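Side-chain contacts in ArsR family transcriptional regulator (Staphylococcus aureus, PDB 6CDB), which probably represses transcription as a zinc-responsive, DNA-binding dimeric regulator of the ArsR family, with zinc held between its two subunits: residues E7-T10 / D11-E14; I31-L34 / L35-S38; L60-L63 / K64-H67; L82-I85 / H86-T89. The protein carries 1 engineered substitution. One frame throughout, in Å; residues are numbered along the deposited sequence.

Contact 1. Residues E7-T10 / D11-E14; sequences EINT and DTLE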
loop_
_atom_site.group_PDB
_atom_site.type_symbol
_atom_site.label_atom_id
_atom_site.label_comp_id
_atom_site.label_asym_id
_atom_site.label_seq_id
_atom_site.Cartn_x
_atom_site.Cartn_y
_atom_site.Cartn_z
ATOM N N GLU A 7 6.161 -13.989 11.970
ATOM C CA GLU A 7 7.472 -13.519 11.504
ATOM C C GLU A 7 7.472 -12.014 11.211
ATOM O O GLU A 7 8.120 -11.546 10.271
ATOM C CB GLU A 7 7.937 -14.321 10.278
ATOM C CG GLU A 7 9.453 -14.344 10.038
ATOM C CD GLU A 7 9.829 -15.027 8.723
ATOM O OE1 GLU A 7 10.553 -14.409 7.904
ATOM O OE2 GLU A 7 9.391 -16.182 8.507
ATOM N N ILE A 8 6.761 -11.239 12.031
ATOM C CA ILE A 8 6.781 -9.774 11.922
ATOM C C ILE A 8 7.962 -9.295 12.767
ATOM O O ILE A 8 7.883 -9.136 13.989
ATOM C CB ILE A 8 5.448 -9.137 12.329
ATOM C CG1 ILE A 8 4.483 -9.088 11.129
ATOM C CG2 ILE A 8 5.637 -7.705 12.872
ATOM C CD1 ILE A 8 3.943 -10.436 10.659
ATOM N N ASN A 9 9.087 -9.110 12.107
ATOM C CA ASN A 9 10.251 -8.499 12.715
ATOM C C ASN A 9 10.516 -7.161 12.030
ATOM O O ASN A 9 9.836 -6.780 11.068
ATOM C CB ASN A 9 11.459 -9.435 12.627
ATOM C CG ASN A 9 11.821 -9.777 11.197
ATOM O OD1 ASN A 9 10.974 -10.222 10.421
ATOM N ND2 ASN A 9 13.079 -9.556 10.834
ATOM N N THR A 10 11.518 -6.452 12.546
ATOM C CA THR A 10 11.841 -5.119 12.051
ATOM C C THR A 10 12.119 -5.127 10.553
ATOM O O THR A 10 11.617 -4.266 9.817
ATOM C CB THR A 10 13.042 -4.569 12.825
ATOM O OG1 THR A 10 12.655 -4.327 14.183
ATOM C CG2 THR A 10 13.565 -3.273 12.197
ATOM N N ASP A 11 12.917 -6.094 10.085
ATOM C CA ASP A 11 13.236 -6.196 8.660
ATOM C C ASP A 11 11.972 -6.276 7.808
ATOM O O ASP A 11 11.847 -5.574 6.794
ATOM C CB ASP A 11 14.118 -7.423 8.413
ATOM C CG ASP A 11 15.254 -7.538 9.421
ATOM O OD1 ASP A 11 15.477 -8.655 9.952
ATOM O OD2 ASP A 11 15.919 -6.507 9.682
ATOM N N THR A 12 11.027 -7.135 8.202
ATOM C CA THR A 12 9.779 -7.255 7.456
ATOM C C THR A 12 9.099 -5.902 7.302
ATOM O O THR A 12 8.701 -5.520 6.196
ATOM C CB THR A 12 8.825 -8.236 8.140
ATOM O OG1 THR A 12 9.480 -9.495 8.339
ATOM C CG2 THR A 12 7.587 -8.443 7.262
ATOM N N LEU A 13 8.946 -5.165 8.408
ATOM C CA LEU A 13 8.230 -3.895 8.335
ATOM C C LEU A 13 9.020 -2.854 7.553
ATOM O O LEU A 13 8.428 -1.970 6.931
ATOM C CB LEU A 13 7.894 -3.386 9.741
ATOM C CG LEU A 13 6.930 -4.267 10.564
ATOM C CD1 LEU A 13 6.393 -3.515 11.781
ATOM C CD2 LEU A 13 5.777 -4.803 9.696
ATOM N N GLU A 14 10.348 -2.943 7.556
ATOM C CA GLU A 14 11.116 -2.063 6.690
ATOM C C GLU A 14 10.841 -2.357 5.217
ATOM O O GLU A 14 10.615 -1.427 4.430
ATOM C CB GLU A 14 12.602 -2.188 7.007
ATOM C CG GLU A 14 12.962 -1.669 8.399
ATOM C CD GLU A 14 13.696 -0.349 8.332
ATOM O OE1 GLU A 14 14.910 -0.369 8.021
ATOM O OE2 GLU A 14 13.056 0.704 8.566
#
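An N-cap opens helix 10-23, and the side chain of its cap residue, Asn9, meets Thr12 in the first turn. Thr12 OG1 donates to Asn9 OD1 at 2.7 Å, the hydroxyl coming from above the amide's carbonyl plane, 37° out of it, so that neither lone pair is addressed squarely. The two side chains run across each other at about a right angle. Asn9 can reach Thr12 because its CG sits between the backbone N and the carbonyl carbon (chi1 60°), which folds the amide back over the start of the helix. The backbone closes the turn: Leu13 N donates to Asn9 O at 3.2 Å and Glu14 N to Thr10 O at 2.9 Å. Thr10 and Glu14 then lie side by side along the helix, CG2 of the threonine 4.2 Å from CG of the glutamate. Before the cap, Ile8 lays its CG2 against Leu13 CD2 at 4.3 Å, a loose apolar touch between the incoming loop and the helix. The second subunit is close: Asn99 of that subunit donates through ND2 to Glu7 O, tying the helix start to the dimer partner, while its OD1 could at most share the Thr12 hydroxyl proton, weakly. That hydroxyl oxygen, Thr12 OG1, also stands 3.1 Å from Glu7 O.

Contact 2. Residues I31-L34 / L35-S38; sequences IMEL and LSVS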
loop_
_atom_site.group_PDB
_atom_site.type_symbol
_atom_site.label_atom_id
_atom_site.label_comp_id
_atom_site.label_asym_id
_atom_site.label_seq_id
_atom_site.Cartn_x
_atom_site.Cartn_y
_atom_site.Cartn_z
ATOM N N ILE A 31 0.416 2.409 -13.700
ATOM C CA ILE A 31 0.996 1.200 -14.277
ATOM C C ILE A 31 0.457 -0.037 -13.559
ATOM O O ILE A 31 0.052 -1.021 -14.196
ATOM C CB ILE A 31 2.531 1.266 -14.207
ATOM C CG1 ILE A 31 3.062 2.419 -15.077
ATOM C CG2 ILE A 31 3.148 -0.084 -14.587
ATOM C CD1 ILE A 31 4.551 2.658 -14.920
ATOM N N MET A 32 0.450 -0.006 -12.219
ATOM C CA MET A 32 0.021 -1.178 -11.458
ATOM C C MET A 32 -1.449 -1.485 -11.694
ATOM O O MET A 32 -1.836 -2.654 -11.767
ATOM C CB MET A 32 0.266 -0.971 -9.966
ATOM C CG MET A 32 1.728 -0.848 -9.555
ATOM S SD MET A 32 2.631 -2.394 -9.576
ATOM C CE MET A 32 2.037 -3.089 -8.025
ATOM N N GLU A 33 -2.292 -0.457 -11.776
ATOM C CA GLU A 33 -3.704 -0.706 -12.038
ATOM C C GLU A 33 -3.899 -1.305 -13.432
ATOM O O GLU A 33 -4.673 -2.262 -13.604
ATOM C CB GLU A 33 -4.491 0.592 -11.854
ATOM C CG GLU A 33 -6.004 0.422 -11.766
ATOM C CD GLU A 33 -6.673 0.434 -13.125
ATOM O OE1 GLU A 33 -6.096 1.034 -14.056
ATOM O OE2 GLU A 33 -7.760 -0.163 -13.262
ATOM N N LEU A 34 -3.169 -0.789 -14.433
ATOM C CA LEU A 34 -3.229 -1.385 -15.769
ATOM C C LEU A 34 -2.881 -2.872 -15.720
ATOM O O LEU A 34 -3.583 -3.716 -16.301
ATOM C CB LEU A 34 -2.285 -0.630 -16.719
ATOM C CG LEU A 34 -2.303 -0.898 -18.230
ATOM C CD1 LEU A 34 -1.738 0.306 -18.992
ATOM C CD2 LEU A 34 -1.523 -2.160 -18.594
ATOM N N LEU A 35 -1.785 -3.210 -15.036
ATOM C CA LEU A 35 -1.374 -4.608 -14.928
ATOM C C LEU A 35 -2.373 -5.428 -14.128
ATOM O O LEU A 35 -2.492 -6.643 -14.350
ATOM C CB LEU A 35 0.015 -4.694 -14.289
ATOM C CG LEU A 35 1.118 -4.074 -15.152
ATOM C CD1 LEU A 35 2.443 -4.041 -14.419
ATOM C CD2 LEU A 35 1.239 -4.866 -16.443
ATOM N N SER A 36 -3.092 -4.787 -13.201
ATOM C CA SER A 36 -4.123 -5.470 -12.428
ATOM C C SER A 36 -5.295 -5.868 -13.307
ATOM O O SER A 36 -5.950 -6.883 -13.042
ATOM C CB SER A 36 -4.599 -4.583 -11.278
ATOM O OG SER A 36 -5.696 -3.782 -11.659
ATOM N N VAL A 37 -5.582 -5.081 -14.343
ATOM C CA VAL A 37 -6.588 -5.489 -15.323
ATOM C C VAL A 37 -6.027 -6.542 -16.274
ATOM O O VAL A 37 -6.655 -7.579 -16.507
ATOM C CB VAL A 37 -7.116 -4.263 -16.088
ATOM C CG1 VAL A 37 -8.069 -4.698 -17.220
ATOM C CG2 VAL A 37 -7.804 -3.295 -15.128
ATOM N N SER A 38 -4.844 -6.303 -16.841
ATOM C CA SER A 38 -4.291 -7.259 -17.788
ATOM C C SER A 38 -2.778 -7.108 -17.897
ATOM O O SER A 38 -2.256 -5.988 -17.893
ATOM C CB SER A 38 -4.915 -7.082 -19.173
ATOM O OG SER A 38 -4.072 -7.663 -20.141
#
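Leu35 packs back on Ile31 one turn earlier in helix 26-37, its CD1 lying 4.0 Å from Ile31 CG2. The two side chains run alongside each other in the same direction, while Leu35 N donates to Ile31 O. Ser36 follows with two bonds into the preceding turn: its N reaches Met32 O, and its OG donates to Glu33 O at 2.7 Å, in the carbonyl plane and on a lone pair. Glu33 O is therefore gripped twice, since Val37 N also donates to it at 3.1 Å. Val37 lies beside Glu33, with CG2 3.6 Å from the carboxylate atom OE2; the glutamate chain, bent at chi2 (-87°), brings its carboxylate there. Ser38 leaves helical geometry, yet its N still donates to Leu34 O at 2.9 Å. Around the turn, Ile31 and Leu34 rest on helix 42-49, Ile31 and Met32 on helix 53-65, and Leu35 on strand 77-82 through Leu82. Met32, Glu33 and Ser36 face helix 85-99, so this end of helix 26-37 packs between the helix-turn-helix elements and the helix that carries zinc ligands.

Contact 3. Residues L60-L63 / K64-H67; sequences LKLL and KSLH. Engineered in segment 64-67: Leu66 (natural residue Val).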
loop_
_atom_site.group_PDB
_atom_site.type_symbol
_atom_site.label_atom_id
_atom_site.label_comp_id
_atom_site.label_asym_id
_atom_site.label_seq_id
_atom_site.Cartn_x
_atom_site.Cartn_y
_atom_site.Cartn_z
ATOM N N LEU A 60 9.254 0.172 -13.971
ATOM C CA LEU A 60 9.091 -1.276 -13.869
ATOM C C LEU A 60 10.349 -1.957 -13.345
ATOM O O LEU A 60 10.248 -2.995 -12.678
ATOM C CB LEU A 60 8.712 -1.874 -15.226
ATOM C CG LEU A 60 7.374 -1.500 -15.839
ATOM C CD1 LEU A 60 7.300 -2.022 -17.296
ATOM C CD2 LEU A 60 6.234 -2.070 -15.042
ATOM N N LYS A 61 11.541 -1.422 -13.647
ATOM C CA LYS A 61 12.734 -1.942 -12.984
ATOM C C LYS A 61 12.614 -1.762 -11.485
ATOM O O LYS A 61 12.905 -2.686 -10.714
ATOM C CB LYS A 61 14.008 -1.263 -13.477
ATOM C CG LYS A 61 14.166 -1.206 -14.973
ATOM C CD LYS A 61 14.559 -2.543 -15.562
ATOM C CE LYS A 61 14.397 -2.501 -17.079
ATOM N NZ LYS A 61 15.257 -1.408 -17.669
ATOM N N LEU A 62 12.158 -0.581 -11.049
ATOM C CA LEU A 62 12.010 -0.375 -9.609
ATOM C C LEU A 62 10.967 -1.323 -9.018
ATOM O O LEU A 62 11.216 -1.976 -8.000
ATOM C CB LEU A 62 11.651 1.077 -9.300
ATOM C CG LEU A 62 11.219 1.306 -7.843
ATOM C CD1 LEU A 62 12.261 0.801 -6.810
ATOM C CD2 LEU A 62 10.920 2.771 -7.605
ATOM N N LEU A 63 9.793 -1.417 -9.653
ATOM C CA LEU A 63 8.731 -2.275 -9.131
ATOM C C LEU A 63 9.155 -3.738 -9.117
ATOM O O LEU A 63 8.779 -4.495 -8.208
ATOM C CB LEU A 63 7.451 -2.089 -9.956
ATOM C CG LEU A 63 6.813 -0.698 -9.886
ATOM C CD1 LEU A 63 5.684 -0.546 -10.909
ATOM C CD2 LEU A 63 6.311 -0.396 -8.461
ATOM N N LYS A 64 9.954 -4.154 -10.102
ATOM C CA LYS A 64 10.419 -5.538 -10.139
ATOM C C LYS A 64 11.414 -5.813 -9.011
ATOM O O LYS A 64 11.351 -6.869 -8.365
ATOM C CB LYS A 64 11.041 -5.858 -11.500
ATOM C CG LYS A 64 11.355 -7.341 -11.691
ATOM C CD LYS A 64 12.355 -7.590 -12.820
ATOM C CE LYS A 64 11.717 -7.431 -14.178
ATOM N NZ LYS A 64 12.680 -7.679 -15.299
ATOM N N SER A 65 12.326 -4.870 -8.747
ATOM C CA SER A 65 13.296 -5.088 -7.677
ATOM C C SER A 65 12.618 -5.300 -6.327
ATOM O O SER A 65 13.191 -5.941 -5.440
ATOM C CB SER A 65 14.263 -3.911 -7.590
ATOM O OG SER A 65 13.634 -2.807 -6.970
ATOM N N LEU A 66 11.409 -4.767 -6.149
ATOM C CA LEU A 66 10.649 -4.939 -4.921
ATOM C C LEU A 66 9.638 -6.071 -5.018
ATOM O O LEU A 66 8.783 -6.197 -4.136
ATOM C CB LEU A 66 9.941 -3.637 -4.548
ATOM C CG LEU A 66 10.886 -2.490 -4.195
ATOM C CD1 LEU A 66 10.088 -1.234 -3.978
ATOM C CD2 LEU A 66 11.694 -2.821 -2.962
ATOM N N HIS A 67 9.719 -6.891 -6.065
ATOM C CA HIS A 67 8.842 -8.049 -6.241
ATOM C C HIS A 67 7.382 -7.639 -6.308
ATOM O O HIS A 67 6.503 -8.361 -5.839
ATOM C CB HIS A 67 9.054 -9.094 -5.142
ATOM C CG HIS A 67 10.460 -9.591 -5.064
ATOM N ND1 HIS A 67 11.004 -10.429 -6.016
ATOM C CD2 HIS A 67 11.445 -9.344 -4.171
ATOM C CE1 HIS A 67 12.263 -10.681 -5.706
ATOM N NE2 HIS A 67 12.555 -10.036 -4.591
#
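The last turn and a half of helix 53-65, residues 60-65, keeps regular bonds, Lys64 N to Leu60 O at 2.8 Å and Ser65 N to Lys61 O at 3.0 Å, before a Schellman motif ends it. Beyond them the regular pattern fades: Leu66 N makes only weak bonds to Leu62 O and Leu63 O. His67 has positive phi (60°) and is the C-prime residue of the motif, its N donating to Lys64 O at 2.8 Å while Leu68 N turns back to Leu63 O. Among the side chains, Ser65 adds a bond of its own. Its OG, placed between the backbone N and the carbonyl carbon (chi1 76°), donates to Leu62 O at 2.8 Å from a position tilted 19° from the carbonyl plane, and so holds a carbonyl that the backbone grips only weakly. Leu62 and the engineered Leu66 lie side by side, pointing the same way, with their CD1 atoms 4.1 Å apart. CD1 of Leu62 also lies 3.9 Å from Ser65 OG. On another side of the helix, Leu63 packs against Met32 of helix 26-37 and Val69 of strand 69-74, while Leu60 meets Ile31. His67 O accepts from NE2 of His97 of the second subunit, a residue that binds zinc through ND1. The imidazole of His67 turns one face to Lys64 O, which stands 4.2 Å above the ring plane, offset toward the rim.

Contact 4. Residues L82-I85 / H86-T89; sequences LDDI and HVAT. With ZN (zinc ion), chain C.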
loop_
_atom_site.group_PDB
_atom_site.type_symbol
_atom_site.label_atom_id
_atom_site.label_comp_id
_atom_site.label_asym_id
_atom_site.label_seq_id
_atom_site.Cartn_x
_atom_site.Cartn_y
_atom_site.Cartn_z
ATOM N N LEU A 82 1.423 -8.131 -12.390
ATOM C CA LEU A 82 1.567 -8.081 -10.940
ATOM C C LEU A 82 2.211 -9.378 -10.467
ATOM O O LEU A 82 1.939 -10.457 -11.006
ATOM C CB LEU A 82 0.213 -7.865 -10.266
ATOM C CG LEU A 82 -0.513 -6.557 -10.602
ATOM C CD1 LEU A 82 -1.681 -6.308 -9.651
ATOM C CD2 LEU A 82 0.448 -5.364 -10.616
ATOM N N ASP A 83 3.078 -9.268 -9.458
ATOM C CA ASP A 83 3.961 -10.382 -9.122
ATOM C C ASP A 83 3.175 -11.623 -8.702
ATOM O O ASP A 83 3.400 -12.711 -9.239
ATOM C CB ASP A 83 4.944 -9.971 -8.028
ATOM C CG ASP A 83 5.795 -11.144 -7.542
ATOM O OD1 ASP A 83 6.865 -11.384 -8.144
ATOM O OD2 ASP A 83 5.383 -11.837 -6.574
ATOM N N ASP A 84 2.257 -11.485 -7.746
ATOM C CA ASP A 84 1.428 -12.620 -7.331
ATOM C C ASP A 84 0.112 -12.088 -6.772
ATOM O O ASP A 84 -0.178 -10.890 -6.839
ATOM C CB ASP A 84 2.184 -13.526 -6.340
ATOM C CG ASP A 84 2.448 -12.865 -4.977
ATOM O OD1 ASP A 84 3.299 -13.388 -4.215
ATOM O OD2 ASP A 84 1.821 -11.834 -4.641
ATOM N N ILE A 85 -0.677 -12.989 -6.187
ATOM C CA ILE A 85 -2.020 -12.635 -5.746
ATOM C C ILE A 85 -2.008 -11.659 -4.562
ATOM O O ILE A 85 -2.981 -10.924 -4.352
ATOM C CB ILE A 85 -2.804 -13.911 -5.403
ATOM C CG1 ILE A 85 -4.280 -13.565 -5.267
ATOM C CG2 ILE A 85 -2.266 -14.534 -4.107
ATOM C CD1 ILE A 85 -5.027 -14.491 -4.345
ATOM N N HIS A 86 -0.956 -11.660 -3.737
ATOM C CA HIS A 86 -0.918 -10.703 -2.635
ATOM C C HIS A 86 -0.824 -9.276 -3.154
ATOM O O HIS A 86 -1.457 -8.364 -2.606
ATOM C CB HIS A 86 0.255 -11.011 -1.701
ATOM C CG HIS A 86 0.358 -12.461 -1.345
ATOM N ND1 HIS A 86 1.460 -13.229 -1.656
ATOM C CD2 HIS A 86 -0.528 -13.297 -0.753
ATOM C CE1 HIS A 86 1.262 -14.469 -1.243
ATOM N NE2 HIS A 86 0.061 -14.537 -0.699
ATOM N N VAL A 87 -0.031 -9.067 -4.202
ATOM C CA VAL A 87 0.104 -7.731 -4.778
ATOM C C VAL A 87 -1.208 -7.292 -5.418
ATOM O O VAL A 87 -1.693 -6.178 -5.172
ATOM C CB VAL A 87 1.276 -7.706 -5.775
ATOM C CG1 VAL A 87 1.452 -6.302 -6.375
ATOM C CG2 VAL A 87 2.560 -8.145 -5.078
ATOM N N ALA A 88 -1.830 -8.181 -6.208
ATOM C CA ALA A 88 -3.127 -7.863 -6.800
ATOM C C ALA A 88 -4.158 -7.556 -5.727
ATOM O O ALA A 88 -4.946 -6.607 -5.862
ATOM C CB ALA A 88 -3.609 -9.015 -7.688
ATOM N N THR A 89 -4.169 -8.343 -4.650
ATOM C CA THR A 89 -5.186 -8.152 -3.626
ATOM C C THR A 89 -4.960 -6.837 -2.893
ATOM O O THR A 89 -5.888 -6.033 -2.745
ATOM C CB THR A 89 -5.199 -9.331 -2.650
ATOM O OG1 THR A 89 -5.561 -10.540 -3.347
ATOM C CG2 THR A 89 -6.204 -9.077 -1.548
HETATM ZN ZN ZN C . 3.269 -12.703 -2.456
#
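The chain leaves strand 77-82 through a short loop and enters helix 85-99 at Asp84, the N-cap, whose O accepts from Ala88 N at 3.2 Å in the first helical turn. Asp84 and His86 bind the zinc ion together: Asp84 OD1 at 1.9 Å and His86 ND1 at 2.0 Å. The carboxylate and the imidazole stand nearly perpendicular, 88° apart, and the metal joins them. The other carboxylate oxygen, Asp84 OD2, makes a long approach of 2.8 Å to the zinc and accepts weak capping bonds from His86 N and Val87 N, so one side chain both ligates the metal and caps the helix. Asp84 manages this with CG between its backbone N and carbonyl carbon (chi1 68°). Ile85 lays CG2 over one face of the His86 ring, a CH-pi contact 4.2 Å from its centroid. Farther along, Ile85 O takes two bonds from Thr89, OG1 at 2.8 Å and N at 2.9 Å, arriving from opposite faces of the carbonyl plane. Leu82 CD1 rests on Ala88, 3.6 Å from its CA. His97 and His100 of the second subunit complete the zinc site, and His96 of that subunit meets the His86 ring edge-to-face. Within the chain, Leu82 also packs on Met32 and Ser36 of helix 26-37, and Val87 on Met32, so the metal-bearing start of helix 85-99 is seated against that helix and linked to the end of strand 77-82 by the short loop at Asp83 and Asp84.

In the fold
Contacts 2, 3 and 4 form one connected part, whereas within the chain contact 1 stands apart, its centre about 28 Å from that of contact 2; across the dimer, its Ile8 packs on Glu33 of the second subunit. Met32 links the three: its SD lies 3.8 Å from Leu63 CD1 of contact 3, and its CE 3.7 Å from Val87 CG1 of contact 4. His67 O of contact 3 lies 3.1 Å from Asp83 CB of contact 4. Zinc is bound in contact 4; the side chain of His67 comes within about 7 Å of it, that of Met32 within about 11 Å. All four contacts reach the second subunit, contacts 1 and 4 with most residues.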